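PDB 3MCU: dipicolinate synthase, B chain from Bacillus cereus, which probably works together with the partner subunit DpaA to oxidise dihydrodipicolinate to dipicolinate with NADP during sporulation. Local coordinates for the interface of chains A and B. Residues are numbered along the deposited sequence; one frame, centred on the assembly and turned at random. Chains: chain A/B, Dipicolinate synthase, B chain.

The interface of chains A and B. Residues chain A 142, 145-146, 190-191; chain B 133-135.
B:Leu134 pushes its isobutyl group from a loop of one subunit into an apolar notch of the other, between the selenomethionines of helix 138-146 and the valines A:Val190 and A:Val191. Of its surface, 79 Å² is buried by the partner, more than for any other residue of the patch. With CD1 anti to CA (chi2 168°), the fork spreads its methyls so that CD2 lies mainly toward the helix and CD1 toward the valines. CD2 of B:Leu134 meets the terminal methyl CE of A:Met142 at 3.6 Å and its selenium SE at 3.9 Å. The A:Met142 chain is bent at chi2 (-53°), then extended to CE, and crosses the leucine at a slant. CG1 of A:Val190 comes tip to tip at CD1 of B:Leu134, 3.7 Å away, while CG2 of A:Val191 approaches aslant and lies near both leucine methyls, 4.0 Å from CD1 and 4.1 Å from CD2 of B:Leu134. One helix turn along from A:Met142, the doubly bent A:Met145 directs its methyl toward the backbone and CB of B:Leu134; the modelled separations there are too short to be reliable, and the exact placing of that methyl is doubtful. Farther out, A:Ala146 at the helix end sets its CB 3.8 Å from the carbonyl O of B:Gly135. Direct polar pairing is absent from this patch, which therefore rests on side-chain packing and on one water-mediated bridge seen at its edge. The chains are related by a two-fold axis, and the contact recurs with their roles exchanged; whether this pairing is the biological one cannot be judged from the structure alone. At the rim, water 1 bridges the subunits, 3.0 Å from the carbonyl O of A:Met142 and 2.8 Å from O of B:Gly135.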
# COMPACT_ATOMS: atom_id res chain seq x y z
N MSE A 142 4.35 -2.87 10.55
CA MSE A 142 2.93 -2.81 10.91
C MSE A 142 2.06 -3.73 10.04
O MSE A 142 1.02 -4.19 10.50
CB MSE A 142 2.40 -1.38 10.87
CG MSE A 142 2.84 -0.52 12.04
SE MSE A 142 2.47 -1.32 13.82
CE MSE A 142 2.78 0.34 14.83
N MSE A 145 2.64 -7.00 11.82
CA MSE A 145 1.98 -6.99 13.13
C MSE A 145 0.52 -7.43 13.00
O MSE A 145 -0.03 -8.07 13.89
CB MSE A 145 2.03 -5.60 13.74
CG MSE A 145 3.10 -5.42 14.80
SE MSE A 145 2.47 -6.22 16.46
CE MSE A 145 0.75 -5.32 16.46
N ALA A 146 -0.10 -7.06 11.89
CA ALA A 146 -1.53 -7.22 11.75
C ALA A 146 -1.94 -8.53 11.06
O ALA A 146 -3.11 -8.88 11.04
CB ALA A 146 -2.12 -6.01 11.02
N VAL A 190 3.71 -5.40 23.65
CA VAL A 190 4.59 -5.62 22.52
C VAL A 190 5.43 -4.36 22.22
O VAL A 190 6.49 -4.44 21.59
CB VAL A 190 3.80 -6.16 21.29
CG1 VAL A 190 2.97 -5.06 20.63
CG2 VAL A 190 4.73 -6.83 20.29
N VAL A 191 4.98 -3.20 22.69
CA VAL A 191 5.75 -1.98 22.51
C VAL A 191 6.38 -1.51 23.82
O VAL A 191 5.70 -1.06 24.74
CB VAL A 191 4.91 -0.84 21.84
CG1 VAL A 191 5.75 0.37 21.60
CG2 VAL A 191 4.30 -1.33 20.52
N ALA B 133 -4.39 0.73 16.81
CA ALA B 133 -3.07 1.19 16.36
C ALA B 133 -2.12 0.03 16.00
O ALA B 133 -1.28 0.17 15.12
CB ALA B 133 -2.42 2.10 17.41
N LEU B 134 -2.23 -1.09 16.70
CA LEU B 134 -1.41 -2.26 16.38
C LEU B 134 -2.23 -3.32 15.62
O LEU B 134 -1.80 -4.47 15.47
CB LEU B 134 -0.79 -2.84 17.67
CG LEU B 134 0.19 -1.91 18.39
CD1 LEU B 134 0.53 -2.43 19.78
CD2 LEU B 134 1.46 -1.64 17.58
N GLY B 135 -3.40 -2.93 15.14
CA GLY B 135 -4.14 -3.70 14.16
C GLY B 135 -4.15 -3.03 12.80
O GLY B 135 -3.11 -2.61 12.29
O HOH W 1 -1.45 -2.46 10.07